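Local coordinates for protein nucleoside-diphosphate-sugar pyrophosphorylase (Vibrio cholerae, PDB 4EVW) that probably transfers a nucleotidyl group from a nucleoside triphosphate to a sugar phosphate, forming a nucleoside-diphosphate sugar and releasing pyrophosphate, at residues A[103-106]-A[107-110]; A[111-114]-A[115-118]; A[124-127]-A[128-132]; A[191-195]-A[196-200]; A[223-226]-A[227-230]. The protein carries 1 engineered substitution. All blocks are in the same frame, centred on the assembly; numbering follows the deposited sequence.

Contact 1: residues A[103-106]-A[107-110]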
loop_
_atom_site.group_PDB
_atom_site.type_symbol
_atom_site.label_atom_id
_atom_site.label_comp_id
_atom_site.label_asym_id
_atom_site.label_seq_id
_atom_site.Cartn_x
_atom_site.Cartn_y
_atom_site.Cartn_z
ATOM N N VAL A 103 6.916 -1.213 20.516
ATOM C CA VAL A 103 6.412 -2.419 19.870
ATOM C C VAL A 103 7.526 -3.120 19.084
ATOM O O VAL A 103 8.155 -2.525 18.211
ATOM C CB VAL A 103 5.229 -2.074 18.931
ATOM C CG1 VAL A 103 4.781 -3.314 18.164
ATOM C CG2 VAL A 103 4.071 -1.512 19.752
ATOM N N ASP A 104 7.772 -4.384 19.414
ATOM C CA ASP A 104 8.811 -5.174 18.753
ATOM C C ASP A 104 8.126 -6.179 17.836
ATOM O O ASP A 104 7.820 -7.296 18.240
ATOM C CB ASP A 104 9.650 -5.900 19.810
ATOM C CG ASP A 104 10.870 -6.600 19.224
ATOM O OD1 ASP A 104 11.128 -6.458 18.010
ATOM O OD2 ASP A 104 11.576 -7.288 19.995
ATOM N N TYR A 105 7.872 -5.773 16.597
ATOM C CA TYR A 105 7.197 -6.646 15.644
ATOM C C TYR A 105 8.167 -7.117 14.563
ATOM O O TYR A 105 8.859 -6.306 13.948
ATOM C CB TYR A 105 6.030 -5.888 15.011
ATOM C CG TYR A 105 5.289 -6.695 13.988
ATOM C CD1 TYR A 105 4.409 -7.708 14.374
ATOM C CD2 TYR A 105 5.490 -6.474 12.626
ATOM C CE1 TYR A 105 3.750 -8.480 13.434
ATOM C CE2 TYR A 105 4.836 -7.243 11.671
ATOM C CZ TYR A 105 3.967 -8.243 12.083
ATOM O OH TYR A 105 3.311 -9.007 11.149
ATOM N N GLN A 106 8.209 -8.423 14.317
ATOM C CA GLN A 106 9.130 -8.963 13.318
ATOM C C GLN A 106 8.434 -9.794 12.247
ATOM O O GLN A 106 9.089 -10.502 11.480
ATOM C CB GLN A 106 10.187 -9.833 14.007
ATOM C CG GLN A 106 11.004 -9.118 15.077
ATOM C CD GLN A 106 11.843 -7.988 14.515
ATOM O OE1 GLN A 106 12.233 -8.012 13.346
ATOM N NE2 GLN A 106 12.143 -6.997 15.349
ATOM N N GLY A 107 7.115 -9.699 12.184
ATOM C CA GLY A 107 6.376 -10.494 11.223
ATOM C C GLY A 107 6.222 -9.898 9.840
ATOM O O GLY A 107 6.972 -9.010 9.432
ATOM N N SER A 108 5.230 -10.397 9.117
ATOM C CA SER A 108 4.970 -9.945 7.765
ATOM C C SER A 108 4.324 -8.570 7.747
ATOM O O SER A 108 3.765 -8.117 8.748
ATOM C CB SER A 108 4.026 -10.926 7.068
ATOM O OG SER A 108 2.735 -10.859 7.649
ATOM N N ILE A 109 4.438 -7.888 6.617
ATOM C CA ILE A 109 3.751 -6.623 6.471
ATOM C C ILE A 109 3.084 -6.618 5.110
ATOM O O ILE A 109 3.653 -7.053 4.105
ATOM C CB ILE A 109 4.648 -5.375 6.622
ATOM C CG1 ILE A 109 5.792 -5.400 5.623
ATOM C CG2 ILE A 109 5.155 -5.265 8.060
ATOM C CD1 ILE A 109 6.526 -4.076 5.591
ATOM N N THR A 110 1.849 -6.148 5.109
ATOM C CA THR A 110 1.043 -6.068 3.907
ATOM C C THR A 110 0.737 -4.600 3.719
ATOM O O THR A 110 -0.081 -4.034 4.441
ATOM C CB THR A 110 -0.251 -6.861 4.098
ATOM O OG1 THR A 110 0.077 -8.232 4.343
ATOM C CG2 THR A 110 -1.130 -6.766 2.867
#

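Contact 2: residues A[111-114]-A[115-118]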
loop_
_atom_site.group_PDB
_atom_site.type_symbol
_atom_site.label_atom_id
_atom_site.label_comp_id
_atom_site.label_asym_id
_atom_site.label_seq_id
_atom_site.Cartn_x
_atom_site.Cartn_y
_atom_site.Cartn_z
ATOM N N VAL A 111 1.414 -3.974 2.765
ATOM C CA VAL A 111 1.209 -2.552 2.517
ATOM C C VAL A 111 0.049 -2.354 1.565
ATOM O O VAL A 111 -0.046 -3.016 0.539
ATOM C CB VAL A 111 2.469 -1.904 1.917
ATOM C CG1 VAL A 111 2.258 -0.399 1.751
ATOM C CG2 VAL A 111 3.662 -2.194 2.809
ATOM N N PHE A 112 -0.834 -1.427 1.909
ATOM C CA PHE A 112 -1.999 -1.161 1.086
ATOM C C PHE A 112 -2.236 0.342 1.111
ATOM O O PHE A 112 -1.735 1.031 1.991
ATOM C CB PHE A 112 -3.196 -1.892 1.680
ATOM C CG PHE A 112 -4.407 -1.885 0.805
ATOM C CD1 PHE A 112 -4.381 -2.491 -0.447
ATOM C CD2 PHE A 112 -5.583 -1.288 1.239
ATOM C CE1 PHE A 112 -5.517 -2.503 -1.255
ATOM C CE2 PHE A 112 -6.722 -1.293 0.442
ATOM C CZ PHE A 112 -6.691 -1.902 -0.806
ATOM N N ASN A 113 -2.990 0.867 0.156
ATOM C CA ASN A 113 -3.219 2.300 0.181
ATOM C C ASN A 113 -4.689 2.637 0.337
ATOM O O ASN A 113 -5.576 1.874 -0.058
ATOM C CB ASN A 113 -2.617 2.961 -1.056
ATOM C CG ASN A 113 -3.317 2.568 -2.321
ATOM O OD1 ASN A 113 -4.314 3.176 -2.702
ATOM N ND2 ASN A 113 -2.806 1.539 -2.982
ATOM N N ILE A 114 -4.933 3.796 0.922
ATOM C CA ILE A 114 -6.278 4.250 1.197
ATOM C C ILE A 114 -7.074 4.663 -0.053
ATOM O O ILE A 114 -8.270 4.940 0.041
ATOM C CB ILE A 114 -6.211 5.393 2.250
ATOM C CG1 ILE A 114 -7.375 5.265 3.227
ATOM C CG2 ILE A 114 -6.164 6.748 1.574
ATOM C CD1 ILE A 114 -7.358 3.968 4.022
ATOM N N ASP A 115 -6.418 4.665 -1.217
ATOM C CA ASP A 115 -7.066 5.031 -2.487
ATOM C C ASP A 115 -7.685 3.823 -3.180
ATOM O O ASP A 115 -8.277 3.953 -4.249
ATOM C CB ASP A 115 -6.060 5.612 -3.488
ATOM C CG ASP A 115 -5.292 6.786 -2.944
ATOM O OD1 ASP A 115 -5.913 7.668 -2.318
ATOM O OD2 ASP A 115 -4.063 6.832 -3.165
ATOM N N THR A 116 -7.538 2.654 -2.574
ATOM C CA THR A 116 -8.019 1.431 -3.191
ATOM C C THR A 116 -8.971 0.636 -2.315
ATOM O O THR A 116 -8.805 0.596 -1.096
ATOM C CB THR A 116 -6.811 0.527 -3.526
ATOM O OG1 THR A 116 -5.822 1.300 -4.217
ATOM C CG2 THR A 116 -7.230 -0.643 -4.396
ATOM N N PHE A 117 -9.979 0.021 -2.934
ATOM C CA PHE A 117 -10.903 -0.830 -2.190
ATOM C C PHE A 117 -10.809 -2.227 -2.777
ATOM O O PHE A 117 -10.861 -2.420 -3.999
ATOM C CB PHE A 117 -12.364 -0.384 -2.293
ATOM C CG PHE A 117 -12.566 1.085 -2.135
ATOM C CD1 PHE A 117 -11.731 1.841 -1.316
ATOM C CD2 PHE A 117 -13.592 1.720 -2.821
ATOM C CE1 PHE A 117 -11.914 3.213 -1.187
ATOM C CE2 PHE A 117 -13.790 3.089 -2.701
ATOM C CZ PHE A 117 -12.947 3.840 -1.884
ATOM N N ARG A 118 -10.673 -3.200 -1.887
ATOM C CA ARG A 118 -10.572 -4.605 -2.273
ATOM C C ARG A 118 -11.597 -5.338 -1.425
ATOM O O ARG A 118 -11.252 -5.960 -0.417
ATOM C CB ARG A 118 -9.164 -5.117 -1.976
ATOM C CG ARG A 118 -8.142 -4.679 -3.013
ATOM C CD ARG A 118 -8.207 -5.578 -4.245
ATOM N NE ARG A 118 -7.728 -6.924 -3.931
ATOM C CZ ARG A 118 -8.515 -7.977 -3.733
ATOM N NH1 ARG A 118 -9.838 -7.858 -3.825
ATOM N NH2 ARG A 118 -7.981 -9.151 -3.416
HETATM O O HOH W 1 -3.619 1.425 -5.775
#

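Contact 3: residues A[124-127]-A[128-132]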
loop_
_atom_site.group_PDB
_atom_site.type_symbol
_atom_site.label_atom_id
_atom_site.label_comp_id
_atom_site.label_asym_id
_atom_site.label_seq_id
_atom_site.Cartn_x
_atom_site.Cartn_y
_atom_site.Cartn_z
ATOM N N PRO A 124 -4.081 -14.795 -0.240
ATOM C CA PRO A 124 -4.013 -15.940 -1.151
ATOM C C PRO A 124 -3.037 -16.989 -0.622
ATOM O O PRO A 124 -2.182 -16.693 0.210
ATOM C CB PRO A 124 -3.551 -15.309 -2.460
ATOM C CG PRO A 124 -2.632 -14.227 -1.990
ATOM C CD PRO A 124 -3.354 -13.635 -0.787
ATOM N N ASP A 125 -3.176 -18.219 -1.097
ATOM C CA ASP A 125 -2.311 -19.301 -0.652
ATOM C C ASP A 125 -0.826 -19.006 -0.894
ATOM O O ASP A 125 0.028 -19.396 -0.098
ATOM C CB ASP A 125 -2.710 -20.601 -1.362
ATOM C CG ASP A 125 -1.976 -21.812 -0.822
ATOM O OD1 ASP A 125 -2.177 -22.148 0.366
ATOM O OD2 ASP A 125 -1.199 -22.426 -1.583
ATOM N N ILE A 126 -0.515 -18.300 -1.977
ATOM C CA ILE A 126 0.882 -18.007 -2.291
ATOM C C ILE A 126 1.575 -17.219 -1.176
ATOM O O ILE A 126 2.799 -17.262 -1.053
ATOM C CB ILE A 126 1.015 -17.252 -3.659
ATOM C CG1 ILE A 126 2.486 -17.208 -4.093
ATOM C CG2 ILE A 126 0.445 -15.838 -3.556
ATOM C CD1 ILE A 126 3.143 -18.584 -4.201
ATOM N N SER A 127 0.798 -16.529 -0.343
ATOM C CA SER A 127 1.391 -15.747 0.746
ATOM C C SER A 127 2.031 -16.649 1.800
ATOM O O SER A 127 2.838 -16.192 2.610
ATOM C CB SER A 127 0.346 -14.830 1.400
ATOM O OG SER A 127 -0.618 -15.557 2.146
ATOM N N GLN A 128 1.678 -17.932 1.781
ATOM C CA GLN A 128 2.241 -18.890 2.732
ATOM C C GLN A 128 3.390 -19.675 2.103
ATOM O O GLN A 128 4.017 -20.498 2.769
ATOM C CB GLN A 128 1.168 -19.884 3.199
ATOM C CG GLN A 128 0.026 -19.282 4.002
ATOM C CD GLN A 128 -1.115 -20.270 4.216
ATOM O OE1 GLN A 128 -2.278 -19.955 3.960
ATOM N NE2 GLN A 128 -0.785 -21.469 4.687
ATOM N N HIS A 129 3.671 -19.418 0.829
ATOM C CA HIS A 129 4.724 -20.143 0.121
ATOM C C HIS A 129 5.637 -19.231 -0.692
ATOM O O HIS A 129 6.103 -19.607 -1.769
ATOM C CB HIS A 129 4.084 -21.177 -0.806
ATOM C CG HIS A 129 3.190 -22.145 -0.097
ATOM N ND1 HIS A 129 3.676 -23.175 0.682
ATOM C CD2 HIS A 129 1.842 -22.216 -0.016
ATOM C CE1 HIS A 129 2.664 -23.838 1.212
ATOM N NE2 HIS A 129 1.539 -23.276 0.804
ATOM N N SER A 130 5.892 -18.036 -0.175
ATOM C CA SER A 130 6.738 -17.071 -0.868
ATOM C C SER A 130 7.335 -16.098 0.133
ATOM O O SER A 130 6.883 -16.017 1.275
ATOM C CB SER A 130 5.917 -16.299 -1.906
ATOM O OG SER A 130 4.860 -15.577 -1.292
ATOM N N ASP A 131 8.356 -15.360 -0.290
ATOM C CA ASP A 131 8.976 -14.384 0.594
ATOM C C ASP A 131 8.216 -13.067 0.488
ATOM O O ASP A 131 8.394 -12.162 1.308
ATOM C CB ASP A 131 10.449 -14.186 0.222
ATOM C CG ASP A 131 11.297 -15.404 0.557
ATOM O OD1 ASP A 131 11.232 -15.863 1.717
ATOM O OD2 ASP A 131 12.027 -15.898 -0.329
ATOM N N GLY A 132 7.364 -12.974 -0.529
ATOM C CA GLY A 132 6.572 -11.773 -0.728
ATOM C C GLY A 132 5.792 -11.877 -2.024
ATOM O O GLY A 132 6.112 -12.695 -2.883
HETATM O O HOH W 2 4.695 -13.793 0.908
HETATM O O HOH W 3 5.774 -17.691 3.245
#

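Contact 4: residues A[191-195]-A[196-200]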
loop_
_atom_site.group_PDB
_atom_site.type_symbol
_atom_site.label_atom_id
_atom_site.label_comp_id
_atom_site.label_asym_id
_atom_site.label_seq_id
_atom_site.Cartn_x
_atom_site.Cartn_y
_atom_site.Cartn_z
ATOM N N VAL A 191 17.668 3.087 -1.269
ATOM C CA VAL A 191 18.059 4.483 -1.107
ATOM C C VAL A 191 19.574 4.678 -1.156
ATOM O O VAL A 191 20.050 5.809 -1.219
ATOM C CB VAL A 191 17.470 5.116 0.191
ATOM C CG1 VAL A 191 15.943 4.996 0.174
ATOM C CG2 VAL A 191 18.058 4.468 1.433
ATOM N N ALA A 192 20.326 3.579 -1.153
ATOM C CA ALA A 192 21.786 3.652 -1.221
ATOM C C ALA A 192 22.331 3.412 -2.633
ATOM O O ALA A 192 23.544 3.388 -2.829
ATOM C CB ALA A 192 22.415 2.654 -0.240
ATOM N N ARG A 193 21.450 3.231 -3.612
ATOM C CA ARG A 193 21.876 3.016 -5.002
ATOM C C ARG A 193 22.790 4.139 -5.487
ATOM O O ARG A 193 22.613 5.295 -5.105
ATOM C CB ARG A 193 20.671 2.999 -5.958
ATOM C CG ARG A 193 19.820 1.747 -5.963
ATOM C CD ARG A 193 18.337 2.117 -6.026
ATOM N NE ARG A 193 17.852 2.509 -7.344
ATOM C CZ ARG A 193 17.093 3.577 -7.581
ATOM N NH1 ARG A 193 16.729 4.388 -6.593
ATOM N NH2 ARG A 193 16.669 3.818 -8.810
ATOM N N PRO A 194 23.790 3.808 -6.326
ATOM C CA PRO A 194 24.697 4.832 -6.857
ATOM C C PRO A 194 23.817 5.837 -7.592
ATOM O O PRO A 194 22.842 5.452 -8.242
ATOM C CB PRO A 194 25.580 4.047 -7.822
ATOM C CG PRO A 194 25.693 2.718 -7.153
ATOM C CD PRO A 194 24.290 2.452 -6.621
ATOM N N SER A 195 24.167 7.115 -7.497
ATOM C CA SER A 195 23.378 8.178 -8.113
ATOM C C SER A 195 22.969 7.995 -9.573
ATOM O O SER A 195 21.883 8.420 -9.965
ATOM C CB SER A 195 24.109 9.513 -7.960
ATOM O OG SER A 195 25.404 9.454 -8.531
ATOM N N GLN A 196 23.822 7.372 -10.380
ATOM C CA GLN A 196 23.499 7.190 -11.790
ATOM C C GLN A 196 22.228 6.382 -12.033
ATOM O O GLN A 196 21.619 6.485 -13.098
ATOM C CB GLN A 196 24.678 6.540 -12.533
ATOM C CG GLN A 196 25.201 5.261 -11.897
ATOM C CD GLN A 196 26.384 5.497 -10.968
ATOM O OE1 GLN A 196 26.424 6.479 -10.221
ATOM N NE2 GLN A 196 27.350 4.581 -10.999
ATOM N N GLU A 197 21.817 5.589 -11.047
ATOM C CA GLU A 197 20.617 4.764 -11.186
ATOM C C GLU A 197 19.317 5.495 -10.872
ATOM O O GLU A 197 18.232 4.971 -11.122
ATOM C CB GLU A 197 20.705 3.549 -10.265
ATOM C CG GLU A 197 21.895 2.648 -10.504
ATOM C CD GLU A 197 21.821 1.388 -9.664
ATOM O OE1 GLU A 197 20.693 0.977 -9.315
ATOM O OE2 GLU A 197 22.880 0.802 -9.365
ATOM N N TRP A 198 19.416 6.698 -10.317
ATOM C CA TRP A 198 18.212 7.435 -9.953
ATOM C C TRP A 198 17.547 8.152 -11.114
ATOM O O TRP A 198 18.155 9.007 -11.755
ATOM C CB TRP A 198 18.529 8.433 -8.840
ATOM C CG TRP A 198 18.915 7.773 -7.560
ATOM C CD1 TRP A 198 20.077 7.112 -7.292
ATOM C CD2 TRP A 198 18.125 7.704 -6.367
ATOM N NE1 TRP A 198 20.064 6.639 -6.001
ATOM C CE2 TRP A 198 18.879 6.988 -5.412
ATOM C CE3 TRP A 198 16.856 8.179 -6.015
ATOM C CZ2 TRP A 198 18.399 6.734 -4.120
ATOM C CZ3 TRP A 198 16.380 7.925 -4.729
ATOM C CH2 TRP A 198 17.154 7.209 -3.799
ATOM N N GLU A 199 16.287 7.810 -11.365
ATOM C CA GLU A 199 15.519 8.411 -12.451
ATOM C C GLU A 199 14.484 9.386 -11.918
ATOM O O GLU A 199 13.841 10.105 -12.683
ATOM C CB GLU A 199 14.796 7.328 -13.246
ATOM C CG GLU A 199 15.695 6.231 -13.765
ATOM C CD GLU A 199 14.962 5.300 -14.703
ATOM O OE1 GLU A 199 14.258 4.384 -14.223
ATOM O OE2 GLU A 199 15.079 5.499 -15.929
ATOM N N ARG A 200 14.315 9.393 -10.604
ATOM C CA ARG A 200 13.352 10.271 -9.960
ATOM C C ARG A 200 13.662 10.279 -8.472
ATOM O O ARG A 200 14.385 9.415 -7.979
ATOM C CB ARG A 200 11.925 9.767 -10.198
ATOM C CG ARG A 200 11.587 8.451 -9.490
ATOM C CD ARG A 200 10.207 7.953 -9.895
ATOM N NE ARG A 200 10.106 7.791 -11.343
ATOM C CZ ARG A 200 10.482 6.705 -12.014
ATOM N NH1 ARG A 200 10.980 5.659 -11.372
ATOM N NH2 ARG A 200 10.378 6.672 -13.335
HETATM O O HOH W 4 15.035 5.891 -9.567
HETATM O O HOH W 5 17.675 1.076 -10.071
#

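Contact 5: residues A[223-226]-A[227-230]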
loop_
_atom_site.group_PDB
_atom_site.type_symbol
_atom_site.label_atom_id
_atom_site.label_comp_id
_atom_site.label_asym_id
_atom_site.label_seq_id
_atom_site.Cartn_x
_atom_site.Cartn_y
_atom_site.Cartn_z
ATOM N N LEU A 223 -2.815 -12.788 -9.191
ATOM C CA LEU A 223 -3.735 -12.140 -10.113
ATOM C C LEU A 223 -5.183 -12.120 -9.644
ATOM O O LEU A 223 -5.741 -13.160 -9.294
ATOM C CB LEU A 223 -3.663 -12.846 -11.469
ATOM C CG LEU A 223 -4.604 -12.329 -12.560
ATOM C CD1 LEU A 223 -4.190 -10.921 -12.963
ATOM C CD2 LEU A 223 -4.554 -13.264 -13.761
ATOM N N ILE A 224 -5.790 -10.938 -9.622
ATOM C CA ILE A 224 -7.195 -10.842 -9.243
ATOM C C ILE A 224 -7.945 -10.263 -10.432
ATOM O O ILE A 224 -7.332 -9.730 -11.363
ATOM C CB ILE A 224 -7.444 -9.943 -7.997
ATOM C CG1 ILE A 224 -7.099 -8.485 -8.302
ATOM C CG2 ILE A 224 -6.642 -10.465 -6.810
ATOM C CD1 ILE A 224 -7.545 -7.523 -7.210
ATOM N N ALA A 225 -9.267 -10.385 -10.403
ATOM C CA ALA A 225 -10.108 -9.882 -11.484
ATOM C C ALA A 225 -10.356 -8.382 -11.316
ATOM O O ALA A 225 -10.382 -7.869 -10.200
ATOM C CB ALA A 225 -11.431 -10.639 -11.498
ATOM N N ARG A 226 -10.548 -7.683 -12.429
ATOM C CA ARG A 226 -10.772 -6.244 -12.391
ATOM C C ARG A 226 -11.945 -5.822 -11.510
ATOM O O ARG A 226 -11.906 -4.759 -10.889
ATOM C CB ARG A 226 -10.987 -5.706 -13.808
ATOM C CG ARG A 226 -11.127 -4.189 -13.869
ATOM C CD ARG A 226 -9.859 -3.503 -13.376
ATOM N NE ARG A 226 -9.917 -2.048 -13.504
ATOM C CZ ARG A 226 -10.470 -1.233 -12.613
ATOM N NH1 ARG A 226 -11.023 -1.720 -11.508
ATOM N NH2 ARG A 226 -10.466 0.077 -12.829
ATOM N N HIS A 227 -12.984 -6.651 -11.441
ATOM C CA HIS A 227 -14.149 -6.313 -10.631
ATOM C C HIS A 227 -13.906 -6.461 -9.133
ATOM O O HIS A 227 -14.755 -6.086 -8.323
ATOM C CB HIS A 227 -15.355 -7.174 -11.030
ATOM C CG HIS A 227 -15.239 -8.611 -10.626
ATOM N ND1 HIS A 227 -14.589 -9.554 -11.392
ATOM C CD2 HIS A 227 -15.687 -9.264 -9.528
ATOM C CE1 HIS A 227 -14.642 -10.725 -10.784
ATOM N NE2 HIS A 227 -15.302 -10.576 -9.650
ATOM N N GLU A 228 -12.754 -7.005 -8.759
ATOM C CA GLU A 228 -12.442 -7.194 -7.344
ATOM C C GLU A 228 -11.682 -6.013 -6.748
ATOM O O GLU A 228 -11.390 -5.994 -5.553
ATOM C CB GLU A 228 -11.642 -8.487 -7.154
ATOM C CG GLU A 228 -12.447 -9.741 -7.491
ATOM C CD GLU A 228 -11.672 -11.024 -7.249
ATOM O OE1 GLU A 228 -10.690 -11.284 -7.979
ATOM O OE2 GLU A 228 -12.046 -11.774 -6.323
ATOM N N VAL A 229 -11.363 -5.030 -7.583
ATOM C CA VAL A 229 -10.647 -3.850 -7.115
ATOM C C VAL A 229 -11.321 -2.576 -7.620
ATOM O O VAL A 229 -11.742 -2.491 -8.775
ATOM C CB VAL A 229 -9.152 -3.879 -7.559
ATOM C CG1 VAL A 229 -9.039 -3.870 -9.079
ATOM C CG2 VAL A 229 -8.407 -2.689 -6.958
ATOM N N ILE A 230 -11.463 -1.599 -6.729
ATOM C CA ILE A 230 -12.073 -0.321 -7.083
ATOM C C ILE A 230 -11.067 0.761 -6.734
ATOM O O ILE A 230 -10.592 0.829 -5.601
ATOM C CB ILE A 230 -13.371 -0.072 -6.290
ATOM C CG1 ILE A 230 -14.412 -1.131 -6.663
ATOM C CG2 ILE A 230 -13.902 1.336 -6.580
ATOM C CD1 ILE A 230 -15.497 -1.313 -5.628
#

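Contact 1: residues A[103-106]-A[107-110]
Tyr105 lays its ring over the backbone of Gly107, whose N sits 3.3 Å above the ring plane, close over its centre. With CG turned away from its own backbone N (chi1 179°), the ring runs forward beside the chain that follows it, and the phenol reaches past Gly107 to the next peptide. There Tyr105 OH donates to Ser108 O across 2.6 Å. The hydroxyl arrives in the plane of that carbonyl, on a lone pair, at a C=O...O angle of 135°, and the acceptor in turn lies at the edge of the ring. Contact with the Gly107 peptide over one face and the bond at the far end together limit the tilt of the ring. Tyr105 CE2 also meets Ile109 CG2 at 4.1 Å, the one apolar side-chain pair that joins the two segments. On the outer side, Gln106 doubles back at chi2 (-64°), and its NE2 gives a hydrogen bond of 2.9 Å to Asp104 OD1, with the acceptor nearly in the amide plane. The stretch is the loop that leads from helix 87-100 into strand 109-111. Tyr105 OH is also bonded to the N of Met1, and the Tyr105 carbonyl receives Lys180, the first residue of helix 180-191. Ile109 packs on Val3 of strand 2-5, on Phe177 of strand 174-177 and on Tyr183 of that same helix.

Contact 2: residues A[111-114]-A[115-118]
Asn113 to Thr116 make a type I beta turn, closed by Thr116 N donating to Asn113 O across 3.3 Å. The Asn113 side chain braces the same turn: with CG between the backbone N and the carbonyl carbon (chi1 67°), its amide folds over the chain ahead. Asn113 OD1 accepts the hydroxyl of Thr116 OG1 at 2.8 Å, tilted 27° from the amide carbonyl plane, and takes a weak bond from Asp115 N at 3.0 Å, as in an Asx turn. A water completes the ring, accepting from Asn113 ND2 and donating to Thr116 OG1. On another side of Thr116 lies Phe112, whose CZ is 3.6 Å from Thr116 CB and whose CE2 is 3.2 Å from Thr116 O. Arg118 CG packs on the same end of that ring, at 3.8 Å from CZ, while its guanidinium leaves for a salt bridge with Glu135. The turn is buried beyond the end of strand 109-111, the region where Rossmann-like nucleotidyltransferases usually keep their substrate site. Phe112 and Ile114 pack on Ser36 of helix 32-37 and on Ile4 of strand 2-5, Asn113 touches Gln87 of helix 87-100, and strand 116-117 pairs with strand 230-231.

Contact 3: residues A[124-127]-A[128-132]
Ser130 chi1 of 61° swings OG between its own N and carbonyl carbon, a rotation that aims it at the carbonyl oxygen of Ile126, while Asp125 turns CG away from its N (chi1 -173°) and towards the His129 ring. Ser130 OG donates to Ile126 O at 2.7 Å. His129 N reaches the same oxygen at 3.0 Å, from the opposite face of the carbonyl plane, so two donors grip one acceptor. A water in turn donates to Ser130 OG. At the exposed end Asp125 OD2 comes within 3.4 Å of His129 CD2. The two flat groups are inclined by 53°, and the aspartate CG lies at the imidazole edge, near its plane. Gln128 CB rests 4.0 Å above one face of that imidazole, towards its rim. Gln128 N closes on Asp125 O at 2.9 Å. Before it, Pro124 O accepts both the N of Ser127 and, almost along the C=O direction at 2.7 Å, Ser127 OG. Pro124 and Ser127 touch Tyr133 of strand 132-138, and Ile126 and Ser130 touch His220 of strand 219-223. Three successive bonds from N to the carbonyl three residues back, beginning directly after a proline, are the signature of a short 3-10 helix, here set in the connection before strand 132-138.

Contact 4: residues A[191-195]-A[196-200]
Trp198 and Arg193 form the dense part of this turn. The guanidinium lies over one face of the indole, its CZ 4.4 Å from the centroid of the five-membered ring and only 6° off the ring normal, a cation-pi contact. Its plane is inclined by 41° to the indole, so it is NH1 that dips closest, 3.5 Å above the ring plane. The indole edge is held as well: Trp198 NE1 donates to Arg193 O at 3.0 Å, the acceptor almost in the ring plane and the N-H well above the carbonyl plane. Arginine thus meets the tryptophan with its side chain on a face and its backbone at the edge. Farther along the edge, Trp198 CZ2 lies 3.5 Å from Val191 O. The backbone beneath is a 3-10 turn in the connection after helix 180-191, with Glu197 N bonded to Pro194 O and Trp198 N to Ser195 O. On its loose side the contact is mostly water-mediated. Arg193, bent at chi2 and chi3, brings NE to 3.8 Å from Glu197 OE1, a long salt bridge, and one water spans the pair by accepting from NE and donating to OE1. A second water accepts from Arg193 NH2, at 2.7 Å, and from Glu199 N; both waters lie in the guanidinium plane at its edge. The Glu197 carboxylate, turned 77° from the guanidinium, passes beside the proline ring, with OE2 3.5 Å from Pro194 CD. The side chain of Glu197 comes within about 4 Å of a bound magnesium ion, and Tyr190 offers Arg193 another cation-pi contact.

Contact 5: residues A[223-226]-A[227-230]
Glu228 and Ala225 are joined by two hydrogen bonds running in opposite senses. Glu228 OE1 accepts from Ala225 N at 3.0 Å with an N-H...O angle of 166°, using the lone pair that faces away from the other carboxylate oxygen. Glu228 N donates in return to Ala225 O at 2.9 Å. The glutamate reaches the amide because CG stands beside its own N (chi1 -66°) and the chain then runs extended to CD before the carboxylate turns. A further bond, from Val229 N to Arg226 O, is weak at 3.4 Å. Together these describe a short 3-10 turn over residues 226 to 228, lying between strand 219-223 and strand 230-231, with Ala225 at its N-terminal end. A glutamate three residues into a turn taking the N-H of the N-cap residue is one half of a capping box; the other half needs a side-chain acceptor, which alanine lacks. Of the apolar and van der Waals contacts, the inner one sets Ile224 CD1 4.0 Å from Val229 CB, the two side chains crossing at about a right angle. This pair lies against Arg118, and Val229 also against Thr116 of strand 116-117. Ala225 CB is 3.3 Å from CE1 of the His227 imidazole, a ring that has Glu228 CG over one face towards its rim. Among the charged groups, Arg226 brings the edge of its guanidinium to Val229 O, 2.9 Å from NH1, though the angle is too poor for a hydrogen bond; its side chain also touches Phe137 of strand 132-138.

Contacts 1 and 2 follow each other without a break, their centres 19 Å apart, and carry the chain along strand 109-111 to the buried turn beyond it. Contacts 2 and 5 are the pair that touch: Phe117 N bonds to Ile230 O at 2.9 Å across the small antiparallel sheet, Arg118 NH1 to Glu228 O at 3.0 Å, and Thr116 CG2 packs on Val229 CG2 at 3.5 Å. Contact 3 stays about 7 Å, nearest atoms, from contacts 1, 2 and 5 alike. Contact 4, beside the magnesium ion, is remote, its centre 28 Å from that of contact 2, which is nearer the probable substrate region.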